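Local coordinates for protein putative trimethylamine methyltransferase (PDB 4YYC) that probably acts as a methyltransferase of the trimethylamine methyltransferase (MttB) family, at residues G210-V222 and T255-N267. Numbering follows the deposited sequence.
Sequences GSVTAPERAEDTV and TMLGAAKVYARHN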
ATOM      1  N   GLY A 210     -15.912 -22.724 -10.271  1.00 15.73           N
ATOM      2  CA  GLY A 210     -16.971 -23.264 -11.089  1.00 15.85           C
ATOM      3  C   GLY A 210     -17.848 -22.256 -11.758  1.00 16.03           C
ATOM      4  O   GLY A 210     -17.749 -21.051 -11.543  1.00 15.66           O
ATOM      5  N   SER A 211     -18.726 -22.755 -12.637  1.00 16.05           N
ATOM      6  CA  SER A 211     -19.638 -21.867 -13.362  1.00 16.40           C
ATOM      7  C   SER A 211     -20.831 -21.552 -12.465  1.00 16.41           C
ATOM      8  O   SER A 211     -21.339 -22.460 -11.762  1.00 16.53           O
ATOM      9  CB  SER A 211     -20.145 -22.525 -14.634  1.00 17.31           C
ATOM     10  OG  SER A 211     -21.097 -21.689 -15.296  1.00 18.18           O
ATOM     11  N   VAL A 212     -21.292 -20.304 -12.525  1.00 16.20           N
ATOM     12  CA  VAL A 212     -22.435 -19.854 -11.730  1.00 16.59           C
ATOM     13  C   VAL A 212     -23.504 -19.187 -12.545  1.00 17.36           C
ATOM     14  O   VAL A 212     -24.467 -18.674 -12.003  1.00 18.25           O
ATOM     15  CB  VAL A 212     -22.010 -18.982 -10.525  1.00 16.16           C
ATOM     16  CG1 VAL A 212     -21.187 -19.797  -9.548  1.00 16.15           C
ATOM     17  CG2 VAL A 212     -21.277 -17.759 -10.979  1.00 16.18           C
ATOM     18  N   THR A 213     -23.378 -19.250 -13.874  1.00 17.45           N
ATOM     19  CA  THR A 213     -24.233 -18.455 -14.727  1.00 17.98           C
ATOM     20  C   THR A 213     -25.616 -19.048 -14.951  1.00 18.20           C
ATOM     21  O   THR A 213     -26.511 -18.345 -15.404  1.00 18.93           O
ATOM     22  CB  THR A 213     -23.576 -18.111 -16.040  1.00 18.12           C
ATOM     23  OG1 THR A 213     -23.220 -19.304 -16.726  1.00 18.71           O
ATOM     24  CG2 THR A 213     -22.363 -17.259 -15.768  1.00 18.15           C
ATOM     25  N   ALA A 214     -25.772 -20.323 -14.689  1.00 18.23           N
ATOM     26  CA  ALA A 214     -27.124 -20.995 -14.612  1.00 19.04           C
ATOM     27  C   ALA A 214     -26.986 -22.237 -13.759  1.00 19.56           C
ATOM     28  O   ALA A 214     -25.911 -22.849 -13.669  1.00 18.92           O
ATOM     29  CB  ALA A 214     -27.615 -21.361 -15.986  1.00 19.56           C
ATOM     30  N   PRO A 215     -28.083 -22.674 -13.111  1.00 20.98           N
ATOM     31  CA  PRO A 215     -27.908 -23.863 -12.263  1.00 21.06           C
ATOM     32  C   PRO A 215     -27.441 -25.118 -12.999  1.00 21.11           C
ATOM     33  O   PRO A 215     -26.655 -25.888 -12.472  1.00 20.20           O
ATOM     34  CB  PRO A 215     -29.283 -24.051 -11.600  1.00 22.60           C
ATOM     35  CG  PRO A 215     -30.053 -22.811 -11.901  1.00 23.27           C
ATOM     36  CD  PRO A 215     -29.353 -21.969 -12.914  1.00 22.17           C
ATOM     37  N   GLU A 216     -27.918 -25.330 -14.211  1.00 21.53           N
ATOM     38  CA  GLU A 216     -27.484 -26.476 -14.993  1.00 22.88           C
ATOM     39  C   GLU A 216     -25.975 -26.452 -15.300  1.00 21.11           C
ATOM     40  O   GLU A 216     -25.351 -27.503 -15.473  1.00 20.38           O
ATOM     41  CB  GLU A 216     -28.330 -26.614 -16.277  1.00 25.42           C
ATOM     42  CG  GLU A 216     -28.253 -25.427 -17.220  1.00 27.62           C
ATOM     43  CD  GLU A 216     -29.360 -24.354 -17.043  1.00 30.32           C
ATOM     44  OE1 GLU A 216     -29.961 -24.182 -15.921  1.00 29.46           O
ATOM     45  OE2 GLU A 216     -29.633 -23.675 -18.103  1.00 34.20           O
ATOM     46  N   ARG A 217     -25.413 -25.247 -15.352  1.00 19.84           N
ATOM     47  CA  ARG A 217     -23.972 -25.068 -15.572  1.00 18.92           C
ATOM     48  C   ARG A 217     -23.175 -25.384 -14.337  1.00 18.61           C
ATOM     49  O   ARG A 217     -22.079 -25.951 -14.428  1.00 18.64           O
ATOM     50  CB  ARG A 217     -23.667 -23.668 -16.109  1.00 18.55           C
ATOM     51  CG  ARG A 217     -24.401 -23.394 -17.397  1.00 18.95           C
ATOM     52  CD  ARG A 217     -24.289 -22.003 -17.908  1.00 19.09           C
ATOM     53  NE  ARG A 217     -25.269 -21.802 -18.960  1.00 19.73           N
ATOM     54  CZ  ARG A 217     -25.754 -20.625 -19.348  1.00 20.43           C
ATOM     55  NH1 ARG A 217     -25.326 -19.468 -18.848  1.00 20.66           N
ATOM     56  NH2 ARG A 217     -26.672 -20.625 -20.297  1.00 21.68           N
ATOM     57  N   ALA A 218     -23.744 -25.079 -13.172  1.00 18.05           N
ATOM     58  CA  ALA A 218     -23.164 -25.542 -11.923  1.00 18.04           C
ATOM     59  C   ALA A 218     -23.235 -27.060 -11.864  1.00 18.48           C
ATOM     60  O   ALA A 218     -22.275 -27.706 -11.431  1.00 18.27           O
ATOM     61  CB  ALA A 218     -23.856 -24.873 -10.741  1.00 17.85           C
ATOM     62  N   GLU A 219     -24.357 -27.665 -12.283  1.00 19.24           N
ATOM     63  CA  GLU A 219     -24.443 -29.122 -12.315  0.50 20.04           C
ATOM     64  C   GLU A 219     -23.386 -29.708 -13.249  1.00 19.72           C
ATOM     65  O   GLU A 219     -22.713 -30.695 -12.914  1.00 19.45           O
ATOM     66  CB  GLU A 219     -25.864 -29.559 -12.707  0.50 21.24           C
ATOM     67  CG  GLU A 219     -26.863 -29.273 -11.597  0.50 22.34           C
ATOM     68  CD  GLU A 219     -28.302 -29.449 -12.018  0.50 23.90           C
ATOM     69  OE1 GLU A 219     -28.565 -29.577 -13.225  0.50 25.09           O
ATOM     70  OE2 GLU A 219     -29.169 -29.498 -11.117  0.50 25.73           O
ATOM     71  N   ASP A 220     -23.214 -29.078 -14.407  1.00 19.12           N
ATOM     72  CA  ASP A 220     -22.166 -29.531 -15.331  1.00 19.55           C
ATOM     73  C   ASP A 220     -20.760 -29.438 -14.710  1.00 18.87           C
ATOM     74  O   ASP A 220     -19.927 -30.326 -14.920  1.00 19.52           O
ATOM     75  CB  ASP A 220     -22.166 -28.740 -16.635  1.00 19.82           C
ATOM     76  CG  ASP A 220     -23.357 -29.046 -17.541  1.00 20.71           C
ATOM     77  OD1 ASP A 220     -24.057 -30.080 -17.403  1.00 21.85           O
ATOM     78  OD2 ASP A 220     -23.610 -28.244 -18.480  1.00 21.02           O
ATOM     79  N   THR A 221     -20.489 -28.367 -13.955  1.00 18.34           N
ATOM     80  CA  THR A 221     -19.207 -28.224 -13.303  1.00 17.80           C
ATOM     81  C   THR A 221     -18.971 -29.369 -12.332  1.00 18.16           C
ATOM     82  O   THR A 221     -17.903 -29.963 -12.314  1.00 18.07           O
ATOM     83  CB  THR A 221     -19.112 -26.884 -12.551  1.00 17.39           C
ATOM     84  OG1 THR A 221     -19.289 -25.781 -13.472  1.00 16.97           O
ATOM     85  CG2 THR A 221     -17.783 -26.718 -11.818  1.00 17.29           C
ATOM     86  N   VAL A 222     -19.985 -29.685 -11.536  1.00 18.45           N
ATOM     87  CA  VAL A 222     -19.885 -30.800 -10.584  1.00 19.26           C
ATOM     88  C   VAL A 222     -19.637 -32.100 -11.340  1.00 19.67           C
ATOM     89  O   VAL A 222     -18.825 -32.915 -10.921  1.00 20.20           O
ATOM     90  CB  VAL A 222     -21.122 -30.861  -9.646  1.00 19.78           C
ATOM     91  CG1 VAL A 222     -21.110 -32.131  -8.796  1.00 20.60           C
ATOM     92  CG2 VAL A 222     -21.172 -29.632  -8.761  1.00 19.87           C
ATOM     93  N   THR A 255     -30.825 -16.769 -10.067  1.00 22.17           N
ATOM     94  CA  THR A 255     -29.664 -17.433 -10.661  1.00 21.62           C
ATOM     95  C   THR A 255     -28.602 -17.740  -9.633  1.00 20.39           C
ATOM     96  O   THR A 255     -28.065 -18.854  -9.582  1.00 19.55           O
ATOM     97  CB  THR A 255     -29.075 -16.600 -11.794  1.00 22.39           C
ATOM     98  OG1 THR A 255     -30.110 -16.446 -12.758  1.00 24.34           O
ATOM     99  CG2 THR A 255     -27.886 -17.341 -12.435  1.00 22.21           C
HETATM  100  N   MSE A 256     -28.284 -16.733  -8.823  1.00 20.50           N
HETATM  101  CA  MSE A 256     -27.306 -16.913  -7.765  1.00 20.22           C
HETATM  102  C   MSE A 256     -27.715 -17.913  -6.733  1.00 19.36           C
HETATM  103  O   MSE A 256     -26.919 -18.765  -6.342  1.00 18.44           O
HETATM  104  CB  MSE A 256     -26.918 -15.552  -7.139  1.00 21.78           C
HETATM  105  CG  MSE A 256     -26.204 -14.616  -8.101  1.00 23.57           C
HETATM  106 SE   MSE A 256     -24.422 -15.282  -8.611  1.00 27.08          SE
HETATM  107  CE  MSE A 256     -24.931 -16.150 -10.317  1.00 25.60           C
ATOM    108  N   LEU A 257     -28.963 -17.849  -6.302  1.00 18.98           N
ATOM    109  CA  LEU A 257     -29.486 -18.846  -5.354  1.00 19.11           C
ATOM    110  C   LEU A 257     -29.459 -20.234  -5.955  1.00 19.30           C
ATOM    111  O   LEU A 257     -29.150 -21.201  -5.269  1.00 18.64           O
ATOM    112  CB  LEU A 257     -30.891 -18.461  -4.914  1.00 19.81           C
ATOM    113  CG  LEU A 257     -31.015 -17.232  -4.040  1.00 19.90           C
ATOM    114  CD1 LEU A 257     -32.465 -16.832  -3.915  1.00 20.39           C
ATOM    115  CD2 LEU A 257     -30.360 -17.405  -2.679  1.00 19.95           C
ATOM    116  N   GLY A 258     -29.763 -20.349  -7.247  1.00 19.09           N
ATOM    117  CA  GLY A 258     -29.742 -21.647  -7.921  1.00 19.56           C
ATOM    118  C   GLY A 258     -28.372 -22.285  -7.982  1.00 19.32           C
ATOM    119  O   GLY A 258     -28.247 -23.486  -7.725  1.00 19.95           O
ATOM    120  N   ALA A 259     -27.341 -21.481  -8.275  1.00 18.59           N
ATOM    121  CA  ALA A 259     -25.981 -22.001  -8.233  1.00 18.46           C
ATOM    122  C   ALA A 259     -25.569 -22.380  -6.801  1.00 18.33           C
ATOM    123  O   ALA A 259     -24.958 -23.428  -6.604  1.00 18.61           O
ATOM    124  CB  ALA A 259     -24.996 -21.005  -8.803  1.00 18.35           C
ATOM    125  N   ALA A 260     -25.938 -21.551  -5.831  1.00 18.18           N
ATOM    126  CA  ALA A 260     -25.618 -21.828  -4.430  1.00 18.62           C
ATOM    127  C   ALA A 260     -26.205 -23.150  -3.990  1.00 18.60           C
ATOM    128  O   ALA A 260     -25.528 -23.949  -3.326  1.00 18.74           O
ATOM    129  CB  ALA A 260     -26.104 -20.702  -3.523  1.00 18.57           C
ATOM    130  N   LYS A 261     -27.459 -23.411  -4.398  1.00 19.01           N
ATOM    131  CA  LYS A 261     -28.102 -24.677  -4.016  1.00 20.00           C
ATOM    132  C   LYS A 261     -27.345 -25.903  -4.599  1.00 20.27           C
ATOM    133  O   LYS A 261     -27.131 -26.916  -3.886  1.00 21.92           O
ATOM    134  CB  LYS A 261     -29.586 -24.700  -4.413  1.00 20.63           C
ATOM    135  CG  LYS A 261     -30.397 -23.696  -3.629  1.00 21.24           C
ATOM    136  CD  LYS A 261     -31.897 -23.721  -3.856  1.00 22.65           C
ATOM    137  CE  LYS A 261     -32.318 -23.406  -5.251  1.00 23.64           C
ATOM    138  NZ  LYS A 261     -33.816 -23.430  -5.327  1.00 24.93           N
ATOM    139  N   VAL A 262     -26.906 -25.806  -5.851  1.00 19.30           N
ATOM    140  CA  VAL A 262     -26.164 -26.919  -6.428  1.00 18.91           C
ATOM    141  C   VAL A 262     -24.861 -27.159  -5.689  1.00 18.40           C
ATOM    142  O   VAL A 262     -24.567 -28.258  -5.258  1.00 18.69           O
ATOM    143  CB  VAL A 262     -25.866 -26.682  -7.928  1.00 18.72           C
ATOM    144  CG1 VAL A 262     -24.915 -27.737  -8.500  1.00 19.01           C
ATOM    145  CG2 VAL A 262     -27.157 -26.556  -8.733  1.00 19.16           C
ATOM    146  N   TYR A 263     -24.044 -26.115  -5.572  1.00 17.69           N
ATOM    147  CA  TYR A 263     -22.758 -26.284  -4.950  1.00 17.54           C
ATOM    148  C   TYR A 263     -22.823 -26.698  -3.490  1.00 18.04           C
ATOM    149  O   TYR A 263     -22.097 -27.631  -3.084  1.00 18.23           O
ATOM    150  CB  TYR A 263     -21.923 -25.023  -5.142  1.00 16.89           C
ATOM    151  CG  TYR A 263     -21.486 -24.867  -6.601  1.00 16.53           C
ATOM    152  CD1 TYR A 263     -20.781 -25.881  -7.221  1.00 16.85           C
ATOM    153  CD2 TYR A 263     -21.781 -23.731  -7.348  1.00 16.12           C
ATOM    154  CE1 TYR A 263     -20.340 -25.764  -8.527  1.00 16.55           C
ATOM    155  CE2 TYR A 263     -21.353 -23.635  -8.667  1.00 16.12           C
ATOM    156  CZ  TYR A 263     -20.634 -24.645  -9.227  1.00 16.29           C
ATOM    157  OH  TYR A 263     -20.216 -24.514 -10.527  1.00 16.44           O
ATOM    158  N   ALA A 264     -23.734 -26.094  -2.716  1.00 18.16           N
ATOM    159  CA  ALA A 264     -23.880 -26.503  -1.316  1.00 19.07           C
ATOM    160  C   ALA A 264     -24.330 -27.954  -1.181  1.00 20.29           C
ATOM    161  O   ALA A 264     -23.915 -28.616  -0.252  1.00 22.15           O
ATOM    162  CB  ALA A 264     -24.795 -25.555  -0.563  1.00 18.83           C
ATOM    163  N   ARG A 265     -25.131 -28.483  -2.100  1.00 20.29           N
ATOM    164  CA  ARG A 265     -25.499 -29.882  -2.016  1.00 21.38           C
ATOM    165  C   ARG A 265     -24.381 -30.847  -2.330  1.00 21.69           C
ATOM    166  O   ARG A 265     -24.456 -32.011  -1.927  1.00 22.59           O
ATOM    167  CB  ARG A 265     -26.671 -30.164  -2.937  1.00 22.61           C
ATOM    168  CG  ARG A 265     -27.990 -29.679  -2.392  1.00 24.02           C
ATOM    169  CD  ARG A 265     -29.134 -30.412  -3.059  1.00 25.55           C
ATOM    170  NE  ARG A 265     -30.403 -30.020  -2.468  1.00 26.62           N
ATOM    171  CZ  ARG A 265     -31.217 -29.074  -2.941  1.00 26.22           C
ATOM    172  NH1 ARG A 265     -30.932 -28.377  -4.026  1.00 26.29           N
ATOM    173  NH2 ARG A 265     -32.364 -28.845  -2.290  1.00 27.21           N
ATOM    174  N   HIS A 266     -23.343 -30.378  -3.033  1.00 21.12           N
ATOM    175  CA  HIS A 266     -22.199 -31.208  -3.377  1.00 21.47           C
ATOM    176  C   HIS A 266     -20.899 -30.837  -2.647  1.00 20.77           C
ATOM    177  O   HIS A 266     -19.841 -31.196  -3.106  1.00 20.70           O
ATOM    178  CB  HIS A 266     -22.004 -31.126  -4.894  1.00 21.87           C
ATOM    179  CG  HIS A 266     -23.155 -31.687  -5.651  1.00 23.15           C
ATOM    180  ND1 HIS A 266     -23.408 -33.030  -5.705  1.00 24.49           N
ATOM    181  CD2 HIS A 266     -24.147 -31.076  -6.337  1.00 24.11           C
ATOM    182  CE1 HIS A 266     -24.526 -33.239  -6.384  1.00 25.37           C
ATOM    183  NE2 HIS A 266     -24.974 -32.072  -6.816  1.00 25.58           N
ATOM    184  N   ASN A 267     -21.016 -30.176  -1.486  1.00 20.77           N
ATOM    185  CA  ASN A 267     -19.843 -29.942  -0.620  0.50 20.95           C
ATOM    186  C   ASN A 267     -18.870 -28.980  -1.271  1.00 20.00           C
ATOM    187  O   ASN A 267     -17.673 -29.025  -0.944  1.00 19.82           O
ATOM    188  CB  ASN A 267     -19.095 -31.273  -0.302  0.50 22.07           C
ATOM    189  CG  ASN A 267     -18.322 -31.262   1.018  0.50 23.11           C
ATOM    190  OD1 ASN A 267     -17.356 -30.498   1.230  0.50 24.03           O
ATOM    191  ND2 ASN A 267     -18.711 -32.148   1.879  0.50 24.08           N
TER
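Tyr-263 pushes its ring between the loop 210-214 and the helix that follows, and its hydroxyl OH donates a 2.6 Å hydrogen bond to Ser-211 O, which lies at the ring edge, in plane. With CG beside the backbone N (chi1 -71°), the phenol reaches past Ala-218, and Ala-218 CB comes within 3.5 Å of Tyr-263 CE2; a small methyl suits this spot, where the helices are close. Val-212 CG1 and Val-222 CG2 touch the same ring obliquely, at CE2 and CE1. A phenylalanine in place of Tyr-263 would keep the ring but leave Ser-211 O without this donor, and the loop, still tied by Ser-211 N to Thr-221 OG1, would probably be held less firmly against helix 255-265. At the far end Val-222 CG1 makes a CH-pi contact over one face of the His-266 imidazole, 3.9 Å from its centroid, while ND1 hydrogen-bonds Glu-235.

Helices 215-222 and 255-265 run nearly parallel, crossing at -24° with axes 8.4 Å apart; they flank neighbouring parallel strands, 208-209 and 240-245, consistent with the TIM-barrel architecture of the MttB family. Between them Val-262 is a knob in the hole formed by Pro-215, Ala-218, Glu-219 and Val-222, its two methyls fitting the hole. Gly-258, lacking a side chain, makes room for the Pro-215 ring.

Packing is sparser toward solvent: of its side chain, exposed Glu-219 offers CG, 4.0 Å from Val-262 CG2.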